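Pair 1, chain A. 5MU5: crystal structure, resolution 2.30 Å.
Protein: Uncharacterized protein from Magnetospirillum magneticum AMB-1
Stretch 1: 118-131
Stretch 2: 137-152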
# COMPACT_ATOMS: atom_id res chain seq x y z
N GLU A 118 -3.46 -30.75 4.51
CA GLU A 118 -3.37 -30.94 3.07
C GLU A 118 -2.28 -30.03 2.49
O GLU A 118 -2.01 -28.95 3.00
CB GLU A 118 -4.74 -30.62 2.44
CG GLU A 118 -5.29 -29.22 2.79
CD GLU A 118 -6.59 -28.85 2.09
OE1 GLU A 118 -7.29 -29.75 1.56
OE2 GLU A 118 -6.91 -27.63 2.05
N SER A 119 -1.63 -30.48 1.43
CA SER A 119 -0.72 -29.63 0.67
C SER A 119 -1.59 -28.73 -0.19
O SER A 119 -2.69 -29.12 -0.56
CB SER A 119 0.20 -30.45 -0.24
OG SER A 119 1.30 -30.96 0.48
N GLY A 120 -1.11 -27.54 -0.50
CA GLY A 120 -1.88 -26.61 -1.32
C GLY A 120 -1.30 -25.21 -1.32
O GLY A 120 -0.08 -25.04 -1.42
N GLY A 121 -2.16 -24.20 -1.20
CA GLY A 121 -1.73 -22.81 -1.23
C GLY A 121 -1.70 -22.24 -2.64
O GLY A 121 -1.30 -22.93 -3.61
N PHE A 122 -2.12 -20.98 -2.75
CA PHE A 122 -2.22 -20.31 -4.03
C PHE A 122 -0.86 -20.05 -4.63
O PHE A 122 -0.65 -20.32 -5.81
CB PHE A 122 -2.95 -18.98 -3.86
CG PHE A 122 -3.28 -18.30 -5.15
CD1 PHE A 122 -2.32 -17.55 -5.82
CD2 PHE A 122 -4.55 -18.39 -5.69
CE1 PHE A 122 -2.62 -16.92 -7.02
CE2 PHE A 122 -4.86 -17.74 -6.87
CZ PHE A 122 -3.89 -17.02 -7.55
N HIS A 123 0.05 -19.54 -3.80
CA HIS A 123 1.38 -19.13 -4.23
C HIS A 123 2.45 -20.12 -3.85
O HIS A 123 2.36 -20.79 -2.82
CB HIS A 123 1.76 -17.80 -3.59
CG HIS A 123 0.87 -16.66 -3.98
ND1 HIS A 123 1.01 -16.01 -5.18
CD2 HIS A 123 -0.12 -16.03 -3.32
CE1 HIS A 123 0.14 -15.02 -5.25
NE2 HIS A 123 -0.58 -15.02 -4.14
N MET A 124 3.46 -20.22 -4.69
CA MET A 124 4.65 -21.00 -4.41
C MET A 124 5.84 -20.11 -4.68
O MET A 124 5.93 -19.50 -5.75
CB MET A 124 4.76 -22.18 -5.34
CG MET A 124 6.13 -22.81 -5.28
SD MET A 124 6.11 -24.47 -5.92
CE MET A 124 5.19 -25.26 -4.59
N VAL A 125 6.75 -20.04 -3.72
CA VAL A 125 7.95 -19.22 -3.85
C VAL A 125 9.23 -20.06 -3.79
O VAL A 125 9.50 -20.71 -2.79
CB VAL A 125 8.01 -18.15 -2.75
CG1 VAL A 125 9.30 -17.35 -2.88
CG2 VAL A 125 6.81 -17.23 -2.82
N CYS A 126 10.01 -20.06 -4.85
CA CYS A 126 11.26 -20.79 -4.89
C CYS A 126 12.41 -19.83 -4.83
O CYS A 126 12.58 -18.98 -5.71
CB CYS A 126 11.39 -21.59 -6.18
SG CYS A 126 10.03 -22.73 -6.38
N LEU A 127 13.20 -19.96 -3.78
CA LEU A 127 14.35 -19.11 -3.60
C LEU A 127 15.46 -19.96 -4.13
O LEU A 127 15.93 -20.89 -3.47
CB LEU A 127 14.52 -18.77 -2.14
CG LEU A 127 13.21 -18.13 -1.68
CD1 LEU A 127 12.82 -18.64 -0.31
CD2 LEU A 127 13.32 -16.62 -1.76
N GLY A 128 15.84 -19.67 -5.36
CA GLY A 128 16.79 -20.49 -6.08
C GLY A 128 16.04 -21.42 -7.02
O GLY A 128 14.91 -21.87 -6.73
N LEU A 129 16.65 -21.66 -8.17
CA LEU A 129 16.14 -22.61 -9.14
C LEU A 129 17.15 -23.74 -9.26
O LEU A 129 16.79 -24.91 -9.18
CB LEU A 129 15.95 -21.95 -10.51
CG LEU A 129 15.53 -22.84 -11.68
CD1 LEU A 129 14.12 -23.36 -11.48
CD2 LEU A 129 15.61 -22.06 -12.96
N GLY A 130 18.42 -23.39 -9.44
CA GLY A 130 19.42 -24.38 -9.72
C GLY A 130 19.03 -24.95 -11.07
O GLY A 130 18.65 -24.18 -11.96
N LEU A 131 19.07 -26.28 -11.20
CA LEU A 131 18.62 -26.94 -12.41
C LEU A 131 17.16 -27.33 -12.34
O LEU A 131 16.65 -27.96 -13.26
CB LEU A 131 19.51 -28.14 -12.74
CG LEU A 131 20.93 -27.73 -13.18
CD1 LEU A 131 21.79 -28.94 -13.48
CD2 LEU A 131 20.89 -26.82 -14.40
N ILE A 137 8.22 -32.00 -8.45
CA ILE A 137 7.69 -32.49 -7.17
C ILE A 137 6.84 -31.44 -6.43
O ILE A 137 5.74 -31.74 -5.99
CB ILE A 137 8.82 -32.99 -6.24
CG1 ILE A 137 9.54 -34.18 -6.88
CG2 ILE A 137 8.26 -33.40 -4.87
CD1 ILE A 137 10.88 -34.52 -6.26
N LEU A 138 7.35 -30.22 -6.31
CA LEU A 138 6.63 -29.15 -5.61
C LEU A 138 5.31 -28.81 -6.33
O LEU A 138 4.29 -28.56 -5.69
CB LEU A 138 7.50 -27.88 -5.51
CG LEU A 138 8.82 -27.96 -4.72
CD1 LEU A 138 9.67 -26.70 -4.90
CD2 LEU A 138 8.55 -28.18 -3.26
N LEU A 139 5.33 -28.83 -7.65
CA LEU A 139 4.14 -28.53 -8.46
C LEU A 139 3.07 -29.58 -8.28
O LEU A 139 1.90 -29.25 -8.12
CB LEU A 139 4.51 -28.40 -9.94
CG LEU A 139 5.44 -27.20 -10.20
CD1 LEU A 139 5.94 -27.21 -11.64
CD2 LEU A 139 4.78 -25.87 -9.86
N GLU A 140 3.48 -30.84 -8.30
CA GLU A 140 2.55 -31.95 -8.10
C GLU A 140 1.93 -31.93 -6.70
O GLU A 140 0.76 -32.25 -6.54
CB GLU A 140 3.27 -33.29 -8.37
CG GLU A 140 2.33 -34.49 -8.51
CD GLU A 140 1.77 -34.98 -7.18
OE1 GLU A 140 2.49 -34.94 -6.14
OE2 GLU A 140 0.60 -35.43 -7.17
N GLN A 141 2.70 -31.55 -5.69
CA GLN A 141 2.20 -31.49 -4.32
C GLN A 141 1.18 -30.38 -4.12
O GLN A 141 0.09 -30.61 -3.62
CB GLN A 141 3.35 -31.30 -3.33
CG GLN A 141 4.30 -32.50 -3.21
CD GLN A 141 5.56 -32.16 -2.43
OE1 GLN A 141 5.97 -31.01 -2.38
NE2 GLN A 141 6.19 -33.16 -1.84
N ASP A 142 1.54 -29.17 -4.54
CA ASP A 142 0.73 -27.98 -4.24
C ASP A 142 -0.17 -27.46 -5.35
O ASP A 142 -1.14 -26.77 -5.06
CB ASP A 142 1.65 -26.85 -3.80
CG ASP A 142 2.38 -27.16 -2.51
OD1 ASP A 142 1.76 -27.71 -1.57
OD2 ASP A 142 3.58 -26.83 -2.41
N ASN A 143 0.15 -27.76 -6.60
CA ASN A 143 -0.57 -27.20 -7.74
C ASN A 143 -0.85 -25.68 -7.57
O ASN A 143 -1.99 -25.23 -7.56
CB ASN A 143 -1.85 -27.99 -7.96
CG ASN A 143 -2.54 -27.63 -9.26
OD1 ASN A 143 -1.92 -27.56 -10.33
ND2 ASN A 143 -3.85 -27.40 -9.18
N PRO A 144 0.23 -24.89 -7.39
CA PRO A 144 0.05 -23.48 -7.14
C PRO A 144 -0.49 -22.74 -8.36
O PRO A 144 -0.33 -23.20 -9.46
CB PRO A 144 1.48 -23.01 -6.82
CG PRO A 144 2.35 -23.95 -7.58
CD PRO A 144 1.64 -25.27 -7.44
N ALA A 145 -1.17 -21.63 -8.13
CA ALA A 145 -1.68 -20.81 -9.20
C ALA A 145 -0.67 -19.70 -9.53
O ALA A 145 -0.66 -19.20 -10.63
CB ALA A 145 -2.99 -20.18 -8.78
N GLY A 146 0.13 -19.31 -8.53
CA GLY A 146 1.15 -18.27 -8.66
C GLY A 146 2.50 -18.88 -8.32
O GLY A 146 2.67 -19.50 -7.27
N ILE A 147 3.46 -18.75 -9.24
CA ILE A 147 4.76 -19.39 -9.10
C ILE A 147 5.80 -18.31 -9.30
O ILE A 147 5.84 -17.63 -10.33
CB ILE A 147 4.95 -20.51 -10.13
CG1 ILE A 147 3.84 -21.56 -9.96
CG2 ILE A 147 6.33 -21.15 -9.96
CD1 ILE A 147 3.87 -22.64 -11.02
N HIS A 148 6.65 -18.17 -8.29
CA HIS A 148 7.61 -17.09 -8.24
C HIS A 148 8.97 -17.68 -7.95
O HIS A 148 9.22 -18.30 -6.92
CB HIS A 148 7.18 -16.13 -7.14
CG HIS A 148 5.72 -15.82 -7.17
ND1 HIS A 148 5.17 -15.00 -8.13
CD2 HIS A 148 4.70 -16.24 -6.39
CE1 HIS A 148 3.87 -14.92 -7.93
NE2 HIS A 148 3.56 -15.68 -6.89
N ILE A 149 9.87 -17.48 -8.89
CA ILE A 149 11.16 -18.09 -8.80
C ILE A 149 12.20 -17.00 -8.75
O ILE A 149 12.23 -16.13 -9.60
CB ILE A 149 11.39 -19.01 -10.00
CG1 ILE A 149 10.30 -20.09 -10.02
CG2 ILE A 149 12.79 -19.61 -9.94
CD1 ILE A 149 10.27 -20.93 -11.28
N VAL A 150 13.03 -17.04 -7.73
CA VAL A 150 14.10 -16.11 -7.60
C VAL A 150 15.34 -16.89 -7.96
O VAL A 150 15.56 -17.95 -7.40
CB VAL A 150 14.22 -15.62 -6.15
CG1 VAL A 150 15.39 -14.67 -6.00
CG2 VAL A 150 12.92 -14.96 -5.74
N GLU A 151 16.12 -16.40 -8.91
CA GLU A 151 17.36 -17.08 -9.27
C GLU A 151 18.40 -16.03 -9.54
O GLU A 151 18.37 -15.41 -10.60
CB GLU A 151 17.17 -17.98 -10.47
CG GLU A 151 18.45 -18.66 -10.92
CD GLU A 151 19.20 -19.32 -9.78
OE1 GLU A 151 18.89 -20.48 -9.44
OE2 GLU A 151 20.13 -18.70 -9.24
N PRO A 152 19.29 -15.79 -8.57
CA PRO A 152 20.35 -14.78 -8.70
C PRO A 152 21.35 -15.05 -9.82
O PRO A 152 21.98 -14.12 -10.31
CB PRO A 152 21.08 -14.88 -7.37
CG PRO A 152 20.08 -15.43 -6.42
CD PRO A 152 19.30 -16.41 -7.23
O HOH W 1 -2.74 -24.80 -4.42

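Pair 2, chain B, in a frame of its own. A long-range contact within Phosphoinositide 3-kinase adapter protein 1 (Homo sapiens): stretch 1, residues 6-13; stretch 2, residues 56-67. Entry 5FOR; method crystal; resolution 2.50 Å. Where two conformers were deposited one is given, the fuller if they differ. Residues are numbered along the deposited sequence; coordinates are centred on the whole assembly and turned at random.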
# COMPACT_ATOMS: atom_id res chain seq x y z
N GLY B 6 13.36 -6.51 8.83
CA GLY B 6 12.10 -6.36 8.10
C GLY B 6 10.92 -6.90 8.88
O GLY B 6 11.12 -7.54 9.92
N CYS B 7 9.70 -6.68 8.40
CA CYS B 7 9.42 -6.06 7.10
C CYS B 7 9.54 -4.53 7.12
O CYS B 7 9.03 -3.87 8.02
CB CYS B 7 8.00 -6.46 6.65
SG CYS B 7 7.53 -6.01 4.94
N ASP B 8 10.20 -3.97 6.12
CA ASP B 8 10.33 -2.52 6.01
C ASP B 8 9.29 -1.86 5.09
O ASP B 8 8.63 -0.91 5.48
CB ASP B 8 11.72 -2.17 5.52
CG ASP B 8 12.80 -2.72 6.42
OD1 ASP B 8 12.90 -2.25 7.58
OD2 ASP B 8 13.53 -3.63 5.96
N ILE B 9 9.16 -2.38 3.87
CA ILE B 9 8.21 -1.88 2.89
C ILE B 9 7.23 -2.97 2.47
O ILE B 9 7.63 -4.03 1.96
CB ILE B 9 8.94 -1.29 1.65
CG1 ILE B 9 9.92 -0.18 2.08
CG2 ILE B 9 7.90 -0.77 0.61
CD1 ILE B 9 10.74 0.41 0.95
N LEU B 10 5.94 -2.72 2.68
CA LEU B 10 4.92 -3.69 2.32
C LEU B 10 3.98 -3.13 1.24
O LEU B 10 3.29 -2.14 1.47
CB LEU B 10 4.12 -4.11 3.55
CG LEU B 10 2.98 -5.09 3.22
CD1 LEU B 10 3.50 -6.43 2.65
CD2 LEU B 10 2.13 -5.33 4.44
N ILE B 11 3.96 -3.78 0.08
CA ILE B 11 3.07 -3.40 -1.02
C ILE B 11 1.80 -4.24 -0.94
O ILE B 11 1.82 -5.46 -1.13
CB ILE B 11 3.74 -3.56 -2.38
CG1 ILE B 11 5.13 -2.88 -2.39
CG2 ILE B 11 2.83 -2.98 -3.49
CD1 ILE B 11 5.90 -3.05 -3.67
N VAL B 12 0.69 -3.57 -0.62
CA VAL B 12 -0.64 -4.17 -0.55
C VAL B 12 -1.42 -3.90 -1.85
O VAL B 12 -1.58 -2.75 -2.25
CB VAL B 12 -1.41 -3.63 0.66
CG1 VAL B 12 -2.72 -4.35 0.83
CG2 VAL B 12 -0.55 -3.74 1.89
N TYR B 13 -1.88 -4.94 -2.51
CA TYR B 13 -2.53 -4.76 -3.80
C TYR B 13 -3.56 -5.86 -4.07
O TYR B 13 -3.62 -6.86 -3.39
CB TYR B 13 -1.49 -4.73 -4.93
CG TYR B 13 -0.90 -6.09 -5.21
CD1 TYR B 13 -0.08 -6.72 -4.27
CD2 TYR B 13 -1.18 -6.75 -6.39
CE1 TYR B 13 0.45 -7.98 -4.50
CE2 TYR B 13 -0.66 -8.00 -6.64
CZ TYR B 13 0.17 -8.61 -5.69
OH TYR B 13 0.70 -9.85 -5.94
N SER B 56 0.39 -10.82 10.50
CA SER B 56 1.57 -10.36 11.21
C SER B 56 2.19 -9.20 10.44
O SER B 56 2.26 -8.09 10.96
CB SER B 56 2.58 -11.50 11.37
OG SER B 56 3.54 -11.21 12.37
N LEU B 57 2.63 -9.49 9.21
CA LEU B 57 3.31 -8.53 8.34
C LEU B 57 2.57 -7.20 8.23
O LEU B 57 3.19 -6.15 8.27
CB LEU B 57 3.49 -9.13 6.94
N PHE B 58 1.24 -7.26 8.10
CA PHE B 58 0.41 -6.07 7.96
C PHE B 58 0.64 -5.12 9.13
O PHE B 58 0.76 -3.91 8.96
CB PHE B 58 -1.07 -6.44 7.88
CG PHE B 58 -1.64 -6.36 6.51
CD1 PHE B 58 -1.27 -7.28 5.54
CD2 PHE B 58 -2.55 -5.38 6.20
CE1 PHE B 58 -1.81 -7.21 4.25
CE2 PHE B 58 -3.10 -5.30 4.91
CZ PHE B 58 -2.72 -6.22 3.94
N LEU B 59 0.71 -5.69 10.32
CA LEU B 59 0.85 -4.89 11.51
C LEU B 59 2.31 -4.53 11.83
O LEU B 59 2.58 -3.54 12.48
CB LEU B 59 0.20 -5.60 12.69
CG LEU B 59 -1.32 -5.43 12.67
CD1 LEU B 59 -1.96 -5.99 13.94
CD2 LEU B 59 -1.67 -3.97 12.54
N SER B 60 3.24 -5.32 11.30
CA SER B 60 4.64 -5.25 11.71
C SER B 60 5.49 -4.36 10.81
O SER B 60 6.54 -3.87 11.23
CB SER B 60 5.25 -6.65 11.72
OG SER B 60 4.29 -7.63 12.06
N THR B 61 5.07 -4.18 9.57
CA THR B 61 5.89 -3.48 8.59
C THR B 61 6.11 -2.02 8.99
O THR B 61 5.35 -1.46 9.77
CB THR B 61 5.28 -3.56 7.18
OG1 THR B 61 6.15 -2.91 6.24
CG2 THR B 61 3.90 -2.92 7.18
N ARG B 62 7.19 -1.42 8.49
CA ARG B 62 7.51 -0.05 8.84
C ARG B 62 6.74 0.92 7.95
O ARG B 62 6.30 1.98 8.39
CB ARG B 62 9.02 0.21 8.74
CG ARG B 62 9.42 1.67 9.04
CD ARG B 62 10.77 1.78 9.76
NE ARG B 62 11.91 1.78 8.84
CZ ARG B 62 12.72 0.75 8.65
NH1 ARG B 62 12.52 -0.39 9.31
NH2 ARG B 62 13.74 0.85 7.80
N CYS B 63 6.55 0.53 6.69
CA CYS B 63 5.88 1.39 5.71
C CYS B 63 4.92 0.57 4.83
O CYS B 63 5.19 -0.58 4.50
CB CYS B 63 6.95 2.10 4.90
SG CYS B 63 6.52 2.69 3.29
N VAL B 64 3.76 1.15 4.51
CA VAL B 64 2.81 0.44 3.67
C VAL B 64 2.59 1.24 2.42
O VAL B 64 2.43 2.46 2.46
CB VAL B 64 1.46 0.16 4.37
CG1 VAL B 64 0.54 -0.57 3.42
CG2 VAL B 64 1.67 -0.71 5.58
N VAL B 65 2.61 0.55 1.29
CA VAL B 65 2.29 1.15 0.01
C VAL B 65 1.01 0.49 -0.43
O VAL B 65 0.96 -0.72 -0.63
CB VAL B 65 3.43 0.97 -1.02
CG1 VAL B 65 3.04 1.59 -2.36
CG2 VAL B 65 4.75 1.57 -0.49
N VAL B 66 -0.04 1.31 -0.57
CA VAL B 66 -1.38 0.82 -0.94
C VAL B 66 -1.66 1.06 -2.42
O VAL B 66 -1.71 2.22 -2.87
CB VAL B 66 -2.49 1.49 -0.07
CG1 VAL B 66 -3.81 0.80 -0.28
CG2 VAL B 66 -2.10 1.47 1.41
N LEU B 67 -1.83 -0.01 -3.20
CA LEU B 67 -2.19 0.21 -4.60
C LEU B 67 -3.71 0.34 -4.64
O LEU B 67 -4.43 -0.63 -4.47
CB LEU B 67 -1.68 -0.90 -5.52
CG LEU B 67 -0.16 -1.18 -5.47
CD1 LEU B 67 0.33 -1.88 -6.72
CD2 LEU B 67 0.64 0.08 -5.26

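Pair 1 and pair 2 share a parallel two-stranded arrangement in which a helix leads through a short turn into the second strand. Fourteen central residues superpose with an RMSD of 0.7 Å. Strands 123-127 and 146-150 of pair 1 approach to 4.7 Å at 11°, and strands 9-13 and 63-67 of pair 2 approach to the same distance at 21°. The hydrogen-bond ladder is conserved: Met A124 N donates to Gly A146 O (2.8 Å) and His A148 N to Met A124 O (3.0 Å), just as Leu B10 N donates to Cys B63 O (2.9 Å) and Val B65 N to Leu B10 O (2.8 Å). One residue pair further on, Cys A126 and Val B12 repeat the pattern.

The entry to the ladder differs in detail. Phe A122 O accepts from both Ala A145 N (2.7 Å) and Gly A146 N (3.0 Å). At the matching position, Asp B8 O takes a weak bond from Cys B63 N (2.8 Å), while Arg B62 N bonds weakly to the preceding carbonyl, Cys B7 O (3.1 Å). The side chains here change character altogether. In pair 1 the methyl of Ala A145 sits over the face of the Phe A122 ring, CB to CZ 3.5 Å; in pair 2 the equivalents form a salt bridge, Asp B8 OD1 to Arg B62 NH1 2.6 Å.

On the face carrying Met A124 and Cys A126, the long methionine reaches back to the helix, placing CE 3.6 Å from Leu A138 CB, while its CB packs against Pro A144 CB at 3.7 Å. Its counterpart Leu B10 is shorter, and an aromatic ring helps fill the space between helix and sheet: Leu B10 CD2 lies over a face of Phe B58, 4.1 Å from CD1, and Val B12 CG1 approaches Phe B58 CZ at 3.6 Å. Thr B61, matching Pro A144, presents OG1 3.6 Å from Leu B10 CB and satisfies this hydroxyl by donating to Cys B63 O (3.1 Å).

The other face contrasts polar with apolar packing. His A123 ND1 and His A148 NE2 are hydrogen-bonded at 3.1 Å, their rings meeting rim to rim. The absence of a side chain at Gly A146 leaves room for this imidazole, since an ideal CB there would lie 2.8 Å from His A123 ND1. In pair 2 the matching positions are Ile B9, Val B65 and Cys B63: Ile B9 CG2 meets Val B65 CG2 at 4.1 Å, a purely apolar contact.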